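Local coordinates for protein tail assembly chaperone (Enterobacteria phage HK97, PDB 2OB9) that probably acts as a chaperone in assembly of the phage tail, and belongs to a family whose highly diverged members share a spiral structure, at residues V34-P38 against Q111-I116; D72-I77 against V97-Y101. All blocks are in the same frame, centred on the assembly; numbering follows the deposited sequence.

Interaction 1: residues V34-P38 against Q111-I116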
ATOM      1  N   VAL A  34     -43.598  -1.727   2.441  1.00 49.26           N
ATOM      2  CA  VAL A  34     -42.913  -0.500   2.751  1.00 47.85           C
ATOM      3  C   VAL A  34     -41.424  -0.774   2.589  1.00 47.39           C
ATOM      4  O   VAL A  34     -40.895  -1.752   3.092  1.00 47.71           O
ATOM      5  CB  VAL A  34     -43.262  -0.004   4.191  1.00 48.68           C
ATOM      6  CG1 VAL A  34     -42.285   1.074   4.648  1.00 47.10           C
ATOM      7  CG2 VAL A  34     -44.713   0.519   4.270  1.00 46.53           C
ATOM      8  N   LEU A  35     -40.770   0.076   1.828  1.00 47.45           N
ATOM      9  CA  LEU A  35     -39.337   0.028   1.641  1.00 48.43           C
ATOM     10  C   LEU A  35     -38.706   1.168   2.440  1.00 48.75           C
ATOM     11  O   LEU A  35     -39.113   2.325   2.318  1.00 48.94           O
ATOM     12  CB  LEU A  35     -38.985   0.213   0.132  1.00 48.04           C
ATOM     13  CG  LEU A  35     -39.432  -0.871  -0.866  1.00 47.68           C
ATOM     14  CD1 LEU A  35     -38.879  -0.602  -2.263  1.00 46.23           C
ATOM     15  CD2 LEU A  35     -39.066  -2.310  -0.397  1.00 44.11           C
ATOM     16  N   ARG A  36     -37.710   0.821   3.246  1.00 49.06           N
ATOM     17  CA  ARG A  36     -36.966   1.784   4.046  1.00 49.52           C
ATOM     18  C   ARG A  36     -35.502   1.751   3.590  1.00 48.41           C
ATOM     19  O   ARG A  36     -35.062   0.743   3.108  1.00 48.21           O
ATOM     20  CB  ARG A  36     -37.123   1.458   5.554  1.00 49.38           C
ATOM     21  CG  ARG A  36     -36.277   0.304   6.066  1.00 50.56           C
ATOM     22  CD  ARG A  36     -36.348   0.389   7.553  1.00 52.21           C
ATOM     23  NE  ARG A  36     -35.902  -0.708   8.414  1.00 50.32           N
ATOM     24  CZ  ARG A  36     -34.670  -1.200   8.484  1.00 56.44           C
ATOM     25  NH1 ARG A  36     -33.738  -0.824   7.596  1.00 58.56           N
ATOM     26  NH2 ARG A  36     -34.379  -2.136   9.416  1.00 54.69           N
ATOM     27  N   GLU A  37     -34.783   2.865   3.688  1.00 48.26           N
ATOM     28  CA  GLU A  37     -33.341   2.860   3.521  1.00 48.06           C
ATOM     29  C   GLU A  37     -32.711   1.887   4.551  1.00 47.87           C
ATOM     30  O   GLU A  37     -33.309   1.629   5.577  1.00 47.94           O
ATOM     31  CB  GLU A  37     -32.777   4.267   3.693  1.00 47.75           C
ATOM     32  CG  GLU A  37     -32.856   4.787   5.113  1.00 48.90           C
ATOM     33  CD  GLU A  37     -32.318   6.191   5.215  1.00 51.20           C
ATOM     34  OE1 GLU A  37     -31.150   6.384   4.821  1.00 51.87           O
ATOM     35  OE2 GLU A  37     -33.050   7.085   5.701  1.00 53.06           O
ATOM     36  N   PRO A  38     -31.534   1.309   4.251  1.00 48.47           N
ATOM     37  CA  PRO A  38     -30.929   0.419   5.239  1.00 49.49           C
ATOM     38  C   PRO A  38     -30.431   1.125   6.477  1.00 50.59           C
ATOM     39  O   PRO A  38     -30.035   2.306   6.427  1.00 50.04           O
ATOM     40  CB  PRO A  38     -29.740  -0.200   4.488  1.00 49.87           C
ATOM     41  CG  PRO A  38     -30.061   0.031   3.042  1.00 50.10           C
ATOM     42  CD  PRO A  38     -30.773   1.321   2.987  1.00 48.14           C
ATOM     43  N   GLN A 111     -34.877  -0.146  -5.636  1.00 54.69           N
ATOM     44  CA  GLN A 111     -35.858   0.852  -5.288  1.00 55.90           C
ATOM     45  C   GLN A 111     -35.571   1.377  -3.867  1.00 55.46           C
ATOM     46  O   GLN A 111     -35.522   2.592  -3.675  1.00 55.89           O
ATOM     47  CB  GLN A 111     -37.251   0.235  -5.407  1.00 55.68           C
ATOM     48  CG  GLN A 111     -38.297   1.104  -6.071  1.00 58.40           C
ATOM     49  CD  GLN A 111     -39.655   0.416  -6.223  1.00 59.11           C
ATOM     50  OE1 GLN A 111     -40.698   1.082  -6.296  1.00 65.70           O
ATOM     51  NE2 GLN A 111     -39.650  -0.907  -6.285  1.00 64.01           N
ATOM     52  N   ALA A 112     -35.317   0.482  -2.895  1.00 54.94           N
ATOM     53  CA  ALA A 112     -34.979   0.919  -1.515  1.00 54.73           C
ATOM     54  C   ALA A 112     -33.692   1.773  -1.417  1.00 54.67           C
ATOM     55  O   ALA A 112     -33.664   2.792  -0.707  1.00 53.75           O
ATOM     56  CB  ALA A 112     -34.902  -0.258  -0.551  1.00 54.13           C
ATOM     57  N   LEU A 113     -32.645   1.346  -2.123  1.00 54.70           N
ATOM     58  CA  LEU A 113     -31.377   2.078  -2.185  1.00 55.51           C
ATOM     59  C   LEU A 113     -31.519   3.427  -2.905  1.00 55.36           C
ATOM     60  O   LEU A 113     -30.761   4.305  -2.621  1.00 55.58           O
ATOM     61  CB  LEU A 113     -30.217   1.230  -2.791  1.00 55.11           C
ATOM     62  CG  LEU A 113     -29.934  -0.125  -2.101  1.00 55.41           C
ATOM     63  CD1 LEU A 113     -28.782  -0.891  -2.744  1.00 54.05           C
ATOM     64  CD2 LEU A 113     -29.724   0.060  -0.621  1.00 52.18           C
ATOM     65  N   ASP A 114     -32.499   3.577  -3.797  1.00 56.16           N
ATOM     66  CA  ASP A 114     -32.870   4.882  -4.392  1.00 58.01           C
ATOM     67  C   ASP A 114     -33.225   5.986  -3.382  1.00 57.95           C
ATOM     68  O   ASP A 114     -33.175   7.157  -3.712  1.00 57.79           O
ATOM     69  CB  ASP A 114     -34.074   4.744  -5.343  1.00 58.62           C
ATOM     70  CG  ASP A 114     -33.694   4.306  -6.756  1.00 62.71           C
ATOM     71  OD1 ASP A 114     -32.501   4.418  -7.153  1.00 65.68           O
ATOM     72  OD2 ASP A 114     -34.619   3.846  -7.480  1.00 65.66           O
ATOM     73  N   LEU A 115     -33.628   5.606  -2.174  1.00 58.37           N
ATOM     74  CA  LEU A 115     -34.078   6.578  -1.177  1.00 58.71           C
ATOM     75  C   LEU A 115     -32.919   7.378  -0.613  1.00 59.86           C
ATOM     76  O   LEU A 115     -33.104   8.524  -0.222  1.00 60.37           O
ATOM     77  CB  LEU A 115     -34.838   5.902  -0.037  1.00 57.51           C
ATOM     78  CG  LEU A 115     -36.170   5.233  -0.358  1.00 55.89           C
ATOM     79  CD1 LEU A 115     -36.499   4.264   0.725  1.00 53.02           C
ATOM     80  CD2 LEU A 115     -37.255   6.253  -0.500  1.00 59.13           C
ATOM     81  N   ILE A 116     -31.743   6.764  -0.558  1.00 61.47           N
ATOM     82  CA  ILE A 116     -30.534   7.424  -0.085  1.00 63.80           C
ATOM     83  C   ILE A 116     -30.026   8.396  -1.145  1.00 65.34           C
ATOM     84  O   ILE A 116     -29.432   9.425  -0.801  1.00 66.12           O
ATOM     85  CB  ILE A 116     -29.419   6.417   0.189  1.00 64.10           C
ATOM     86  CG1 ILE A 116     -29.872   5.378   1.199  1.00 63.46           C
ATOM     87  CG2 ILE A 116     -28.146   7.104   0.669  1.00 64.72           C
ATOM     88  CD1 ILE A 116     -29.230   4.065   0.930  1.00 66.14           C
TER
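This is alpha/beta packing: the end of strand 31-36, the middle strand of a small antiparallel sheet, lies against the C-terminal end of helix 103-113. No hydrogen bond joins the two segments, so the fit rests on shape. The small side chain of A112 is consistent with the close approach of the backbones. The CA of A112 is 5.5 Å from the CA of L35, and its CB sits 4.2 Å from the CB of L35 and 3.8 Å from the O of R36. L35 is the main bump on the strand side. Its CD1 reaches the helix, 3.6 Å from the CB of Q111 and 3.8 Å from the N of A112. L115, one turn on, answers: its CD1 lies 3.6 Å from the O of L35 and 3.7 Å from the N of E37, packing this methyl against the strand backbone. R36 alternates with L35: its CA-to-CB bond points away from the helix, and its NH1 forms a salt bridge with D78. E37 bonds to the backbone N of R19 and forms a salt bridge with R107 of a neighbouring subunit, so the strand end also faces that subunit. Where the strand gives way to loop, P38 rests its ring edge on two aliphatic tips: its CG is 3.7 Å from the CD2 of L113, and its CD is 3.8 Å from the CD1 of I116.

Interaction 2: residues D72-I77 against V97-Y101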
ATOM      1  N   ASP A  72     -26.186  -8.672  -1.080  1.00 51.32           N
ATOM      2  CA  ASP A  72     -27.457  -8.106  -1.533  1.00 50.65           C
ATOM      3  C   ASP A  72     -28.594  -8.663  -0.664  1.00 50.67           C
ATOM      4  O   ASP A  72     -29.459  -7.918  -0.191  1.00 50.49           O
ATOM      5  CB  ASP A  72     -27.729  -8.371  -3.022  1.00 50.09           C
ATOM      6  CG  ASP A  72     -26.913  -7.488  -3.948  1.00 52.22           C
ATOM      7  OD1 ASP A  72     -26.120  -6.657  -3.455  1.00 56.03           O
ATOM      8  OD2 ASP A  72     -27.030  -7.639  -5.193  1.00 51.11           O
ATOM      9  N   VAL A  73     -28.616  -9.968  -0.425  1.00 51.41           N
ATOM     10  CA  VAL A  73     -29.751 -10.472   0.371  1.00 51.42           C
ATOM     11  C   VAL A  73     -29.837  -9.873   1.789  1.00 52.20           C
ATOM     12  O   VAL A  73     -30.922  -9.683   2.278  1.00 53.36           O
ATOM     13  CB  VAL A  73     -30.036 -12.035   0.294  1.00 51.56           C
ATOM     14  CG1 VAL A  73     -29.387 -12.707  -0.895  1.00 48.49           C
ATOM     15  CG2 VAL A  73     -29.817 -12.740   1.618  1.00 48.47           C
ATOM     16  N   VAL A  74     -28.684  -9.533   2.389  1.00 53.01           N
ATOM     17  CA  VAL A  74     -28.538  -8.922   3.721  1.00 52.50           C
ATOM     18  C   VAL A  74     -29.103  -7.529   3.777  1.00 52.16           C
ATOM     19  O   VAL A  74     -29.786  -7.161   4.747  1.00 53.69           O
ATOM     20  CB  VAL A  74     -27.031  -8.896   4.165  1.00 53.19           C
ATOM     21  CG1 VAL A  74     -26.685  -7.697   5.123  1.00 53.68           C
ATOM     22  CG2 VAL A  74     -26.650 -10.214   4.764  1.00 52.64           C
ATOM     23  N   LEU A  75     -28.808  -6.739   2.755  1.00 50.86           N
ATOM     24  CA  LEU A  75     -29.446  -5.458   2.621  1.00 50.43           C
ATOM     25  C   LEU A  75     -30.941  -5.652   2.392  1.00 49.51           C
ATOM     26  O   LEU A  75     -31.754  -4.890   2.913  1.00 49.43           O
ATOM     27  CB  LEU A  75     -28.816  -4.614   1.480  1.00 49.28           C
ATOM     28  CG  LEU A  75     -27.648  -3.696   1.756  1.00 50.26           C
ATOM     29  CD1 LEU A  75     -27.321  -2.830   0.531  1.00 47.95           C
ATOM     30  CD2 LEU A  75     -27.937  -2.840   2.981  1.00 52.04           C
ATOM     31  N   PHE A  76     -31.312  -6.627   1.568  1.00 49.36           N
ATOM     32  CA  PHE A  76     -32.745  -6.834   1.232  1.00 48.79           C
ATOM     33  C   PHE A  76     -33.638  -7.096   2.439  1.00 49.62           C
ATOM     34  O   PHE A  76     -34.747  -6.532   2.587  1.00 50.97           O
ATOM     35  CB  PHE A  76     -32.926  -7.969   0.214  1.00 46.94           C
ATOM     36  CG  PHE A  76     -34.384  -8.320  -0.038  1.00 47.43           C
ATOM     37  CD1 PHE A  76     -35.186  -7.509  -0.844  1.00 45.86           C
ATOM     38  CD2 PHE A  76     -34.961  -9.460   0.540  1.00 45.71           C
ATOM     39  CE1 PHE A  76     -36.538  -7.830  -1.075  1.00 42.28           C
ATOM     40  CE2 PHE A  76     -36.327  -9.776   0.309  1.00 46.06           C
ATOM     41  CZ  PHE A  76     -37.088  -8.970  -0.509  1.00 46.15           C
ATOM     42  N   ILE A  77     -33.163  -8.003   3.271  1.00 49.72           N
ATOM     43  CA  ILE A  77     -33.841  -8.389   4.458  1.00 50.70           C
ATOM     44  C   ILE A  77     -34.058  -7.176   5.361  1.00 51.15           C
ATOM     45  O   ILE A  77     -35.034  -7.102   6.074  1.00 50.53           O
ATOM     46  CB  ILE A  77     -33.031  -9.465   5.125  1.00 50.52           C
ATOM     47  CG1 ILE A  77     -33.332 -10.811   4.471  1.00 50.48           C
ATOM     48  CG2 ILE A  77     -33.221  -9.482   6.625  1.00 51.95           C
ATOM     49  CD1 ILE A  77     -32.184 -11.810   4.687  1.00 54.67           C
ATOM     50  N   VAL A  97     -33.748 -16.851   2.752  1.00 54.00           N
ATOM     51  CA  VAL A  97     -34.050 -15.864   1.692  1.00 53.24           C
ATOM     52  C   VAL A  97     -33.107 -16.006   0.489  1.00 53.79           C
ATOM     53  O   VAL A  97     -33.529 -15.885  -0.643  1.00 52.10           O
ATOM     54  CB  VAL A  97     -34.070 -14.382   2.246  1.00 53.15           C
ATOM     55  CG1 VAL A  97     -34.254 -13.361   1.126  1.00 49.82           C
ATOM     56  CG2 VAL A  97     -35.143 -14.212   3.317  1.00 50.03           C
ATOM     57  N   ARG A  98     -31.830 -16.257   0.766  1.00 55.50           N
ATOM     58  CA  ARG A  98     -30.819 -16.520  -0.262  1.00 58.17           C
ATOM     59  C   ARG A  98     -31.210 -17.575  -1.324  1.00 58.45           C
ATOM     60  O   ARG A  98     -30.922 -17.379  -2.513  1.00 58.24           O
ATOM     61  CB  ARG A  98     -29.472 -16.894   0.389  1.00 58.71           C
ATOM     62  CG  ARG A  98     -28.276 -16.073  -0.120  1.00 59.74           C
ATOM     63  CD  ARG A  98     -26.911 -16.677   0.316  1.00 60.85           C
ATOM     64  NE  ARG A  98     -26.573 -16.376   1.707  1.00 64.13           N
ATOM     65  CZ  ARG A  98     -26.107 -17.254   2.593  1.00 64.66           C
ATOM     66  NH1 ARG A  98     -25.912 -18.517   2.256  1.00 66.08           N
ATOM     67  NH2 ARG A  98     -25.831 -16.860   3.827  1.00 64.63           N
ATOM     68  N   GLU A  99     -31.880 -18.662  -0.926  1.00 59.08           N
ATOM     69  CA  GLU A  99     -32.280 -19.677  -1.918  1.00 59.82           C
ATOM     70  C   GLU A  99     -33.446 -19.322  -2.860  1.00 59.73           C
ATOM     71  O   GLU A  99     -33.578 -19.933  -3.940  1.00 60.92           O
ATOM     72  CB  GLU A  99     -32.462 -21.078  -1.312  1.00 60.29           C
ATOM     73  CG  GLU A  99     -33.257 -21.193  -0.044  1.00 60.86           C
ATOM     74  CD  GLU A  99     -33.572 -22.660   0.305  1.00 61.79           C
ATOM     75  OE1 GLU A  99     -34.144 -23.379  -0.558  1.00 63.72           O
ATOM     76  OE2 GLU A  99     -33.249 -23.090   1.443  1.00 63.08           O
ATOM     77  N   ILE A 100     -34.253 -18.333  -2.489  1.00 58.36           N
ATOM     78  CA  ILE A 100     -35.359 -17.902  -3.333  1.00 57.25           C
ATOM     79  C   ILE A 100     -35.159 -16.524  -3.932  1.00 56.40           C
ATOM     80  O   ILE A 100     -35.971 -16.086  -4.735  1.00 57.05           O
ATOM     81  CB  ILE A 100     -36.786 -17.958  -2.599  1.00 57.56           C
ATOM     82  CG1 ILE A 100     -37.276 -16.581  -2.056  1.00 57.90           C
ATOM     83  CG2 ILE A 100     -36.937 -19.190  -1.676  1.00 58.09           C
ATOM     84  CD1 ILE A 100     -36.669 -15.974  -0.816  1.00 55.92           C
ATOM     85  N   TYR A 101     -34.103 -15.824  -3.527  1.00 55.21           N
ATOM     86  CA  TYR A 101     -33.845 -14.482  -4.008  1.00 54.15           C
ATOM     87  C   TYR A 101     -33.692 -14.436  -5.532  1.00 55.00           C
ATOM     88  O   TYR A 101     -32.846 -15.126  -6.130  1.00 55.39           O
ATOM     89  CB  TYR A 101     -32.606 -13.918  -3.315  1.00 53.28           C
ATOM     90  CG  TYR A 101     -32.306 -12.440  -3.509  1.00 53.81           C
ATOM     91  CD1 TYR A 101     -32.763 -11.481  -2.589  1.00 52.52           C
ATOM     92  CD2 TYR A 101     -31.485 -12.005  -4.558  1.00 53.87           C
ATOM     93  CE1 TYR A 101     -32.429 -10.116  -2.738  1.00 51.57           C
ATOM     94  CE2 TYR A 101     -31.144 -10.657  -4.713  1.00 51.33           C
ATOM     95  CZ  TYR A 101     -31.632  -9.713  -3.800  1.00 52.74           C
ATOM     96  OH  TYR A 101     -31.308  -8.379  -3.947  1.00 50.83           O
TER
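Segment 72-77 is regular helix, with F76 N to D72 O and I77 N to V73 O bonds. Segment 97-101 starts as helix and leaves it for a loop by Y101. The backbones are nearest at V73 and R98, with CA atoms 6.2 Å apart. No hydrogen bond crosses: a helix packs on a short helix end in the buried core. V73 lies at the centre. Its CG1 lies 3.6 Å from the CG of R98 and makes a CH-pi contact over the face of Y101, 4.1 Å from the ring centroid. Y101 in turn points its edge at the face of F76, a T-shaped pair with centroids 5.6 Å apart and planes at 81°. V97 completes the contact: its CG1 is 4.0 Å from F76 CD2, and its CB is 4.0 Å from I77 CD1. R98 pairs with E94 of its own helix. Helix 103-113 adds S106 and L109 against Y101, helix 40-49 packs W46 on D72, and the loop residue F89 touches F76, I77 and V97.

Overall arrangement
From the N terminus, helix 6-11 leads to strands 20-25 and 31-36, and the chain reaches 34-38, the first half of interaction 1. It then runs through helix 40-49 into helix 61-79, which carries 72-77. Strand 80-81 and a loop lead to helix 94-98, and its end at 97-101 closes interaction 2. Helix 103-113 follows, and 111-116 closes interaction 1. Interaction 2 is therefore nested inside the larger loop. Interaction 1 ties sheet to last helix; interaction 2 ties the long helix to the short one. Their centres are about 15 Å apart, and they meet through L75, which packs on both P38 and L113.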